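Local coordinates for alpha-galactosidase (Lactobacillus brevis, PDB 3MI6), which probably hydrolyses terminal, non-reducing alpha-D-galactose residues from alpha-D-galactosides, as a member of glycosyl hydrolase family 36, at residues 24-29 with 48-53; 92-97 with 140-145; 122-127 with 321-326; 599-604 with 624-629. All coordinates share one frame; numbering follows the deposited sequence.

Contact 1 (24-29 with 48-53); sequences QIMKNG and NLMSQE
The backbone O of Asn48 is gripped twice by one residue, Ser51, and so closes the type I beta turn that carries Met50 toward Gln24 and Met26. The hydroxyl OG of Ser51 donates to Asn48 O at 2.6 Å, and Ser51 N reaches the same oxygen at 3.2 Å; both donors come from the same face of the carbonyl, with OG tilted from its plane. The opposing segment is the turn of a beta hairpin: strand 19-25 ends at Ile25, and a second type I turn, from Met26 to Gly29, leads back into strand 31-36. Met26 and Met50 are both selenomethionines, substitutes for natural methionine, and at the surface of the domain the end methyl CE of Met50 lies across the SE of Met26. Met50 is folded at both of its outer torsions (chi2 -61°, chi3 -85°), which swings its CE in front of that selenium. Gln24 reaches the same chain with its own chain extended, CG anti to the backbone N (chi1 -173°). Ile34 of the returning strand also lies against Met50 and Gln24, while Phe68 touches Met26. The Asn48 turn also borders a second subunit, whose Gly711 packs on Leu49. Across the contact itself the polar group meets only carbon: the OE1 of Gln24 rests 3.8 Å from the CG of Met50 and 3.9 Å from its CE.

Contact 2 (92-97 with 140-145); sequences VTQANG and DRITGL
Van der Waals packing carries the contact between Gln94 and the pair Ile142 and Thr143. The CG2 methyl of Thr143 presses on the Gln94 chain 3.5 Å from CD, and the CG2 of Ile142 sits 3.4 Å from NE2, its side chain crossing the glutamine at about a right angle. A second, looser apolar touch joins the CG2 of Val92 to the CD2 of Leu145 at 4.4 Å. Hydrogen bonds act within the hairpin loop rather than across. The carboxylate of Asp140 takes the hydroxyl OG1 of Thr143 on the anti lone pair of OD2, at 2.7 Å. With OG1 tucked between the backbone N and the carbonyl carbon (chi1 73°), the threonine turns its methyl outward to the glutamine. Cutting Gln94 back to an alanine is likely to leave the methyls of Ile142 and Thr143 uncovered by its chain and Lys437 of a third subunit without its weak bond to OE1. The arrangement sets the end of strand 90-93, with the type I turn that follows it, beside the connection between strands 132-140 and 146-154, while Leu174 of strand 174-186 packs against Val92, Thr143 and Leu145.

Contact 3 (122-127 with 321-326); sequences STFDDT and VNPRFA
At the junction of the N-terminal beta domain with the (beta/alpha)8 catalytic barrel, the ring of Phe124 points its far end at Val321 and Pro323. The first segment belongs to the loop between strands 103-112 and 132-140; the second follows helix 305-319 and leads to strand 333-335 of the barrel. A single ring atom does the touching. CZ of Phe124 lies 3.6 Å from the backbone O of Val321, which sits at the ring edge, in its plane, and the same CZ comes within 4.2 Å of CG of Pro323, which approaches obliquely. CG of Phe124 stands between its own backbone N and carbonyl carbon (chi1 47°), a placement that directs the ring to the 321-326 loop. Each loop is shaped by an Asx turn. OD1 of Asn322 accepts from the backbone N of Arg324 at 2.9 Å, in the carbonyl plane, and OD1 of Asp125 receives the N of Thr127 at 3.3 Å from above its carboxylate plane. Phe124 is fixed further by its backbone, which bonds to His319, and its ring has a cation-pi partner in Arg116. The side chain of Val321 points away from the Phe124 loop and touches Pro543 and Met571. Across the junction, then, the partly positive rim of an aromatic ring probably draws gently on a partly negative carbonyl oxygen, a weak electrostatic preference added to packing rather than a hydrogen bond.

Contact 4 (599-604 with 624-629); sequences FGDLGY and AFYKCY
Leu602 lies flat across one face of the Tyr626 ring, a CH-pi contact in which CB stands 3.5 Å from the ring centroid, only 10° off the normal. CD2 covers the inner end of the ring, 3.6 Å from CG, and the two side chains slide past each other in opposite directions. The setting is the closing beta-alpha unit of the barrel: strand 601-604 is the last of its eight parallel strands, and helix 613-628, which follows it, packs its buried tyrosine against that strand. With CG anti to the backbone N (chi1 -178°), Tyr626 reaches off the helix so that its hydroxyl arrives where the backbone enters the strand. There OH donates to the O of Gly600 at 2.6 Å, in the carbonyl plane and on a lone pair, while the N of Leu602 donates to OH at 3.3 Å and almost straight, at 169°. Gln634 NE2 is hydrogen-bonded to the same hydroxyl, and Val332 touches the tyrosine as well. Replacing Tyr626 by a phenylalanine would remove the hydroxyl and is likely to leave the Gly600 carbonyl and the Leu602 N-H without this mate in a buried place, and Gln634 NE2 without its bond to the ring oxygen. A single side chain thus combines two kinds of bonding: its ring offers an apolar face to the leucine, and its hydroxyl, as both donor and acceptor, satisfies backbone groups of residues two apart and ties the start of the strand to the helix.

Four small contacts illustrate how a multidomain enzyme is knitted together well away from its predicted catalytic residues, Asp479 and Asp549. Contacts 1 and 2 belong to the outer part of the N-terminal region; their centres are 26 Å apart, and they meet where the O of Asn28 comes 3.7 Å from NH1 of Arg141. Contact 3 crosses contact 2 along the chain and brings the same region to the barrel. Its centre is about 24 Å from that of contact 4, with nearest atoms about 8 Å apart, and the loop 321-326 leads to strand 333-335, the barrel neighbour of strand 601-604. Contacts 1 and 4, about 55 Å apart between centres, lie on opposite sides of the chain's centre.

Contact 1 (24-29 with 48-53)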
# COMPACT_ATOMS: atom_id res chain seq x y z
N GLN D 24 7.34 -37.38 -6.25
CA GLN D 24 8.28 -38.45 -6.58
C GLN D 24 8.89 -39.09 -5.34
O GLN D 24 9.27 -38.40 -4.39
CB GLN D 24 9.39 -37.91 -7.48
CG GLN D 24 10.33 -38.97 -8.02
CD GLN D 24 11.39 -38.38 -8.96
OE1 GLN D 24 11.87 -37.26 -8.76
NE2 GLN D 24 11.76 -39.15 -9.98
N ILE D 25 8.99 -40.42 -5.34
CA ILE D 25 9.72 -41.12 -4.29
C ILE D 25 11.21 -40.88 -4.51
O ILE D 25 11.71 -40.95 -5.63
CB ILE D 25 9.43 -42.62 -4.27
CG1 ILE D 25 7.95 -42.86 -4.02
CG2 ILE D 25 10.23 -43.29 -3.19
CD1 ILE D 25 7.45 -42.24 -2.72
N MSE D 26 11.91 -40.59 -3.43
CA MSE D 26 13.27 -40.11 -3.55
C MSE D 26 14.36 -41.04 -3.02
O MSE D 26 14.09 -42.06 -2.36
CB MSE D 26 13.38 -38.75 -2.88
CG MSE D 26 12.42 -37.73 -3.47
SE MSE D 26 13.13 -35.96 -3.12
CE MSE D 26 13.20 -35.99 -1.16
N LYS D 27 15.60 -40.67 -3.32
CA LYS D 27 16.78 -41.40 -2.90
C LYS D 27 16.64 -41.98 -1.49
O LYS D 27 16.86 -43.17 -1.27
CB LYS D 27 18.00 -40.48 -3.01
CG LYS D 27 19.33 -41.13 -2.73
CD LYS D 27 20.45 -40.09 -2.67
CE LYS D 27 20.77 -39.48 -4.05
NZ LYS D 27 21.43 -40.45 -4.98
N ASN D 28 16.24 -41.15 -0.53
CA ASN D 28 16.18 -41.59 0.86
C ASN D 28 14.90 -42.31 1.24
O ASN D 28 14.72 -42.67 2.40
CB ASN D 28 16.40 -40.44 1.82
CG ASN D 28 15.19 -39.53 1.90
OD1 ASN D 28 14.30 -39.57 1.05
ND2 ASN D 28 15.17 -38.68 2.93
N GLY D 29 14.01 -42.49 0.27
CA GLY D 29 12.79 -43.25 0.49
C GLY D 29 11.55 -42.43 0.79
O GLY D 29 10.44 -42.96 0.81
N ASN D 48 14.90 -31.69 -14.08
CA ASN D 48 15.09 -30.25 -14.00
C ASN D 48 14.48 -29.66 -12.75
O ASN D 48 15.16 -28.99 -11.97
CB ASN D 48 14.51 -29.56 -15.24
CG ASN D 48 14.59 -28.05 -15.15
OD1 ASN D 48 15.68 -27.48 -15.14
ND2 ASN D 48 13.43 -27.40 -15.09
N LEU D 49 13.19 -29.89 -12.56
CA LEU D 49 12.48 -29.36 -11.41
C LEU D 49 13.04 -29.87 -10.08
O LEU D 49 12.85 -29.25 -9.03
CB LEU D 49 10.99 -29.68 -11.54
CG LEU D 49 10.36 -29.05 -12.77
CD1 LEU D 49 8.98 -29.63 -13.06
CD2 LEU D 49 10.29 -27.55 -12.60
N MSE D 50 13.75 -31.00 -10.12
CA MSE D 50 14.23 -31.66 -8.91
C MSE D 50 15.70 -31.39 -8.62
O MSE D 50 16.30 -32.06 -7.77
CB MSE D 50 13.97 -33.17 -9.00
CG MSE D 50 12.53 -33.55 -8.73
SE MSE D 50 11.98 -33.02 -6.91
CE MSE D 50 12.63 -34.59 -5.96
N SER D 51 16.28 -30.41 -9.31
CA SER D 51 17.68 -30.09 -9.13
C SER D 51 18.02 -29.82 -7.66
O SER D 51 17.19 -29.31 -6.90
CB SER D 51 18.07 -28.90 -10.00
OG SER D 51 17.67 -29.10 -11.34
N GLN D 52 19.25 -30.14 -7.27
CA GLN D 52 19.70 -29.96 -5.90
C GLN D 52 21.05 -29.29 -5.86
O GLN D 52 21.96 -29.69 -6.59
CB GLN D 52 19.80 -31.32 -5.20
CG GLN D 52 18.55 -32.17 -5.31
CD GLN D 52 18.51 -33.26 -4.27
OE1 GLN D 52 17.53 -34.01 -4.19
NE2 GLN D 52 19.56 -33.35 -3.46
N GLU D 53 21.19 -28.29 -5.00
CA GLU D 53 22.47 -27.60 -4.87
C GLU D 53 22.91 -27.50 -3.42
O GLU D 53 22.08 -27.38 -2.53
CB GLU D 53 22.41 -26.19 -5.48
CG GLU D 53 22.32 -26.17 -7.01
CD GLU D 53 22.19 -24.76 -7.58
OE1 GLU D 53 21.80 -23.84 -6.82
OE2 GLU D 53 22.47 -24.60 -8.79

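Contact 2 (92-97 with 140-145)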
# COMPACT_ATOMS: atom_id res chain seq x y z
N VAL D 92 5.93 -38.87 15.92
CA VAL D 92 5.65 -40.09 16.68
C VAL D 92 6.66 -40.33 17.80
O VAL D 92 7.86 -40.39 17.55
CB VAL D 92 5.69 -41.35 15.79
CG1 VAL D 92 4.94 -42.50 16.48
CG2 VAL D 92 5.11 -41.08 14.43
N THR D 93 6.15 -40.51 19.02
CA THR D 93 6.98 -40.78 20.18
C THR D 93 7.01 -42.28 20.47
O THR D 93 5.96 -42.93 20.52
CB THR D 93 6.44 -40.06 21.45
OG1 THR D 93 6.18 -38.68 21.16
CG2 THR D 93 7.43 -40.14 22.62
N GLN D 94 8.21 -42.82 20.68
CA GLN D 94 8.33 -44.23 21.03
C GLN D 94 8.20 -44.46 22.53
O GLN D 94 8.02 -43.52 23.30
CB GLN D 94 9.66 -44.79 20.55
CG GLN D 94 9.84 -44.72 19.04
CD GLN D 94 11.27 -44.99 18.62
OE1 GLN D 94 11.89 -45.95 19.10
NE2 GLN D 94 11.82 -44.15 17.73
N ALA D 95 8.27 -45.73 22.93
CA ALA D 95 8.28 -46.11 24.34
C ALA D 95 9.48 -45.51 25.05
O ALA D 95 9.42 -45.24 26.25
CB ALA D 95 8.28 -47.62 24.47
N ASN D 96 10.55 -45.25 24.30
CA ASN D 96 11.80 -44.77 24.87
C ASN D 96 11.95 -43.26 24.87
O ASN D 96 12.92 -42.74 25.43
CB ASN D 96 13.01 -45.39 24.17
CG ASN D 96 13.22 -44.85 22.75
OD1 ASN D 96 12.34 -44.21 22.17
ND2 ASN D 96 14.40 -45.12 22.19
N GLY D 97 11.03 -42.56 24.22
CA GLY D 97 11.06 -41.11 24.23
C GLY D 97 11.55 -40.48 22.95
O GLY D 97 11.32 -39.30 22.71
N ASP D 140 8.25 -47.17 8.50
CA ASP D 140 9.33 -46.62 9.30
C ASP D 140 10.41 -47.67 9.62
O ASP D 140 10.13 -48.69 10.27
CB ASP D 140 8.74 -46.05 10.59
CG ASP D 140 9.79 -45.44 11.48
OD1 ASP D 140 10.76 -44.84 10.95
OD2 ASP D 140 9.62 -45.55 12.72
N ARG D 141 11.63 -47.42 9.16
CA ARG D 141 12.78 -48.25 9.48
C ARG D 141 13.07 -48.34 10.99
O ARG D 141 13.77 -49.24 11.44
CB ARG D 141 14.04 -47.73 8.78
CG ARG D 141 13.94 -47.68 7.26
CD ARG D 141 15.30 -47.45 6.61
NE ARG D 141 15.79 -46.08 6.78
CZ ARG D 141 15.93 -45.22 5.78
NH1 ARG D 141 15.62 -45.59 4.54
NH2 ARG D 141 16.39 -43.99 6.01
N ILE D 142 12.54 -47.40 11.76
CA ILE D 142 12.83 -47.34 13.19
C ILE D 142 11.78 -48.02 14.09
O ILE D 142 12.14 -48.65 15.08
CB ILE D 142 13.04 -45.88 13.68
CG1 ILE D 142 14.20 -45.23 12.94
CG2 ILE D 142 13.28 -45.86 15.17
CD1 ILE D 142 14.56 -43.85 13.46
N THR D 143 10.50 -47.89 13.76
CA THR D 143 9.49 -48.36 14.70
C THR D 143 8.57 -49.38 14.09
O THR D 143 7.83 -50.06 14.80
CB THR D 143 8.64 -47.21 15.27
OG1 THR D 143 7.75 -46.72 14.25
CG2 THR D 143 9.53 -46.08 15.76
N GLY D 144 8.58 -49.48 12.76
CA GLY D 144 7.73 -50.44 12.08
C GLY D 144 6.34 -49.94 11.76
O GLY D 144 5.58 -50.61 11.05
N LEU D 145 5.99 -48.77 12.29
CA LEU D 145 4.75 -48.07 11.96
C LEU D 145 4.58 -47.99 10.46
O LEU D 145 5.55 -47.81 9.72
CB LEU D 145 4.79 -46.65 12.54
CG LEU D 145 3.79 -45.62 12.00
CD1 LEU D 145 2.74 -45.30 13.03
CD2 LEU D 145 4.52 -44.36 11.63

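Contact 3 (122-127 with 321-326)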
# COMPACT_ATOMS: atom_id res chain seq x y z
N SER D 122 -16.86 -37.63 4.88
CA SER D 122 -15.82 -37.77 3.88
C SER D 122 -16.36 -37.74 2.46
O SER D 122 -17.56 -37.61 2.24
CB SER D 122 -15.04 -39.07 4.10
OG SER D 122 -15.92 -40.18 4.11
N THR D 123 -15.45 -37.89 1.51
CA THR D 123 -15.81 -37.71 0.11
C THR D 123 -16.01 -39.02 -0.62
O THR D 123 -15.36 -40.01 -0.33
CB THR D 123 -14.77 -36.88 -0.61
OG1 THR D 123 -13.46 -37.35 -0.23
CG2 THR D 123 -14.92 -35.43 -0.22
N PHE D 124 -16.89 -39.00 -1.60
CA PHE D 124 -17.24 -40.22 -2.29
C PHE D 124 -17.52 -39.90 -3.76
O PHE D 124 -17.88 -38.78 -4.10
CB PHE D 124 -18.50 -40.76 -1.66
CG PHE D 124 -19.55 -39.72 -1.47
CD1 PHE D 124 -20.46 -39.46 -2.48
CD2 PHE D 124 -19.59 -38.97 -0.31
CE1 PHE D 124 -21.44 -38.50 -2.32
CE2 PHE D 124 -20.56 -37.98 -0.15
CZ PHE D 124 -21.48 -37.75 -1.16
N ASP D 125 -17.33 -40.90 -4.63
CA ASP D 125 -17.75 -40.82 -6.02
C ASP D 125 -18.75 -41.93 -6.30
O ASP D 125 -18.37 -43.04 -6.66
CB ASP D 125 -16.55 -40.91 -6.97
CG ASP D 125 -16.97 -40.78 -8.43
OD1 ASP D 125 -18.08 -40.26 -8.68
OD2 ASP D 125 -16.21 -41.19 -9.34
N ASP D 126 -20.04 -41.63 -6.15
CA ASP D 126 -21.08 -42.59 -6.46
C ASP D 126 -21.83 -42.14 -7.70
O ASP D 126 -22.94 -42.59 -7.98
CB ASP D 126 -22.06 -42.70 -5.28
CG ASP D 126 -21.40 -43.27 -4.02
OD1 ASP D 126 -20.60 -44.23 -4.12
OD2 ASP D 126 -21.71 -42.74 -2.92
N THR D 127 -21.22 -41.23 -8.45
CA THR D 127 -21.89 -40.60 -9.58
C THR D 127 -21.08 -40.82 -10.85
O THR D 127 -21.20 -40.08 -11.82
CB THR D 127 -22.10 -39.09 -9.33
OG1 THR D 127 -20.96 -38.56 -8.64
CG2 THR D 127 -23.35 -38.85 -8.50
N VAL D 321 -21.97 -33.56 0.21
CA VAL D 321 -23.21 -33.29 0.92
C VAL D 321 -24.04 -34.59 0.96
O VAL D 321 -23.98 -35.42 0.05
CB VAL D 321 -23.84 -31.94 0.44
CG1 VAL D 321 -25.20 -31.70 1.07
CG2 VAL D 321 -22.92 -30.80 0.78
N ASN D 322 -24.77 -34.76 2.05
CA ASN D 322 -25.87 -35.69 2.17
C ASN D 322 -26.58 -35.64 0.82
O ASN D 322 -27.16 -34.61 0.46
CB ASN D 322 -26.71 -35.29 3.39
CG ASN D 322 -27.89 -36.23 3.66
OD1 ASN D 322 -28.48 -36.78 2.74
ND2 ASN D 322 -28.27 -36.36 4.92
N PRO D 323 -26.55 -36.74 0.06
CA PRO D 323 -27.22 -36.89 -1.25
C PRO D 323 -28.75 -36.81 -1.19
O PRO D 323 -29.41 -36.55 -2.19
CB PRO D 323 -26.81 -38.30 -1.69
CG PRO D 323 -25.55 -38.56 -0.96
CD PRO D 323 -25.71 -37.91 0.37
N ARG D 324 -29.29 -37.03 -0.01
CA ARG D 324 -30.72 -36.94 0.20
C ARG D 324 -31.20 -35.50 0.07
O ARG D 324 -32.38 -35.25 -0.17
CB ARG D 324 -31.06 -37.49 1.59
CG ARG D 324 -32.50 -37.35 2.00
CD ARG D 324 -33.41 -38.09 1.04
NE ARG D 324 -34.82 -37.83 1.36
CZ ARG D 324 -35.52 -36.84 0.83
NH1 ARG D 324 -34.97 -36.01 -0.05
NH2 ARG D 324 -36.78 -36.67 1.19
N PHE D 325 -30.29 -34.54 0.23
CA PHE D 325 -30.70 -33.14 0.20
C PHE D 325 -29.79 -32.26 -0.65
O PHE D 325 -30.11 -31.11 -0.88
CB PHE D 325 -30.84 -32.57 1.62
CG PHE D 325 -31.95 -33.18 2.42
CD1 PHE D 325 -31.69 -34.13 3.40
CD2 PHE D 325 -33.27 -32.80 2.20
CE1 PHE D 325 -32.70 -34.71 4.13
CE2 PHE D 325 -34.30 -33.37 2.94
CZ PHE D 325 -34.02 -34.32 3.91
N ALA D 326 -28.70 -32.83 -1.13
CA ALA D 326 -27.74 -32.10 -1.96
C ALA D 326 -28.40 -31.23 -3.03
O ALA D 326 -27.96 -30.10 -3.27
CB ALA D 326 -26.79 -33.06 -2.61

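Contact 4 (599-604 with 624-629)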
# COMPACT_ATOMS: atom_id res chain seq x y z
N PHE D 599 -30.60 -15.09 -1.13
CA PHE D 599 -29.38 -15.75 -1.60
C PHE D 599 -28.86 -16.78 -0.59
O PHE D 599 -27.72 -16.73 -0.10
CB PHE D 599 -28.34 -14.71 -2.01
CG PHE D 599 -28.76 -13.91 -3.20
CD1 PHE D 599 -29.66 -12.86 -3.06
CD2 PHE D 599 -28.30 -14.22 -4.48
CE1 PHE D 599 -30.07 -12.11 -4.14
CE2 PHE D 599 -28.69 -13.49 -5.57
CZ PHE D 599 -29.58 -12.43 -5.41
N GLY D 600 -29.73 -17.73 -0.31
CA GLY D 600 -29.46 -18.79 0.62
C GLY D 600 -30.78 -19.51 0.77
O GLY D 600 -31.58 -19.58 -0.16
N ASP D 601 -31.01 -20.03 1.97
CA ASP D 601 -32.23 -20.76 2.24
C ASP D 601 -33.17 -19.91 3.10
O ASP D 601 -33.04 -19.86 4.33
CB ASP D 601 -31.88 -22.11 2.89
CG ASP D 601 -30.89 -22.90 2.04
OD1 ASP D 601 -30.97 -22.81 0.80
OD2 ASP D 601 -30.00 -23.60 2.60
N LEU D 602 -34.11 -19.27 2.41
CA LEU D 602 -35.02 -18.28 2.99
C LEU D 602 -35.87 -18.85 4.11
O LEU D 602 -36.30 -20.00 4.07
CB LEU D 602 -35.92 -17.66 1.90
CG LEU D 602 -36.88 -16.56 2.36
CD1 LEU D 602 -36.10 -15.38 2.88
CD2 LEU D 602 -37.83 -16.14 1.24
N GLY D 603 -36.09 -18.02 5.13
CA GLY D 603 -36.79 -18.43 6.33
C GLY D 603 -37.25 -17.17 7.04
O GLY D 603 -36.75 -16.09 6.76
N TYR D 604 -38.22 -17.30 7.93
CA TYR D 604 -38.74 -16.14 8.64
C TYR D 604 -38.68 -16.37 10.13
O TYR D 604 -38.99 -17.46 10.60
CB TYR D 604 -40.17 -15.79 8.19
CG TYR D 604 -40.18 -15.22 6.81
CD1 TYR D 604 -40.23 -13.85 6.61
CD2 TYR D 604 -40.08 -16.05 5.71
CE1 TYR D 604 -40.20 -13.31 5.32
CE2 TYR D 604 -40.06 -15.53 4.42
CZ TYR D 604 -40.12 -14.16 4.23
OH TYR D 604 -40.09 -13.65 2.97
N ALA D 624 -43.73 -15.94 -2.69
CA ALA D 624 -44.09 -16.35 -4.05
C ALA D 624 -42.93 -16.08 -4.99
O ALA D 624 -42.62 -16.89 -5.87
CB ALA D 624 -45.31 -15.61 -4.51
N PHE D 625 -42.28 -14.95 -4.80
CA PHE D 625 -41.12 -14.62 -5.60
C PHE D 625 -40.01 -15.63 -5.37
O PHE D 625 -39.43 -16.15 -6.33
CB PHE D 625 -40.61 -13.22 -5.27
CG PHE D 625 -39.39 -12.83 -6.05
CD1 PHE D 625 -39.47 -12.61 -7.41
CD2 PHE D 625 -38.17 -12.69 -5.42
CE1 PHE D 625 -38.36 -12.26 -8.13
CE2 PHE D 625 -37.05 -12.32 -6.15
CZ PHE D 625 -37.14 -12.11 -7.49
N TYR D 626 -39.71 -15.90 -4.11
CA TYR D 626 -38.62 -16.80 -3.78
C TYR D 626 -38.88 -18.19 -4.32
O TYR D 626 -37.97 -18.83 -4.86
CB TYR D 626 -38.39 -16.85 -2.29
CG TYR D 626 -37.23 -17.74 -1.89
CD1 TYR D 626 -35.92 -17.30 -2.02
CD2 TYR D 626 -37.45 -19.01 -1.36
CE1 TYR D 626 -34.85 -18.11 -1.65
CE2 TYR D 626 -36.39 -19.83 -0.99
CZ TYR D 626 -35.10 -19.38 -1.14
OH TYR D 626 -34.05 -20.17 -0.76
N LYS D 627 -40.12 -18.66 -4.15
CA LYS D 627 -40.52 -19.99 -4.63
C LYS D 627 -40.37 -20.11 -6.15
O LYS D 627 -39.88 -21.12 -6.66
CB LYS D 627 -41.96 -20.30 -4.22
CG LYS D 627 -42.20 -20.57 -2.74
CD LYS D 627 -43.68 -20.89 -2.51
CE LYS D 627 -43.95 -21.36 -1.10
NZ LYS D 627 -45.37 -21.79 -0.93
N CYS D 628 -40.82 -19.08 -6.87
CA CYS D 628 -40.75 -19.01 -8.33
C CYS D 628 -39.32 -19.24 -8.78
O CYS D 628 -39.07 -19.90 -9.78
CB CYS D 628 -41.26 -17.63 -8.80
SG CYS D 628 -41.60 -17.32 -10.61
N TYR D 629 -38.36 -18.72 -8.03
CA TYR D 629 -36.98 -18.77 -8.47
C TYR D 629 -36.12 -19.53 -7.48
O TYR D 629 -34.93 -19.24 -7.33
CB TYR D 629 -36.44 -17.35 -8.66
CG TYR D 629 -37.04 -16.58 -9.81
CD1 TYR D 629 -36.62 -16.80 -11.11
CD2 TYR D 629 -38.02 -15.63 -9.59
CE1 TYR D 629 -37.17 -16.10 -12.17
CE2 TYR D 629 -38.58 -14.92 -10.65
CZ TYR D 629 -38.14 -15.17 -11.94
OH TYR D 629 -38.68 -14.48 -13.00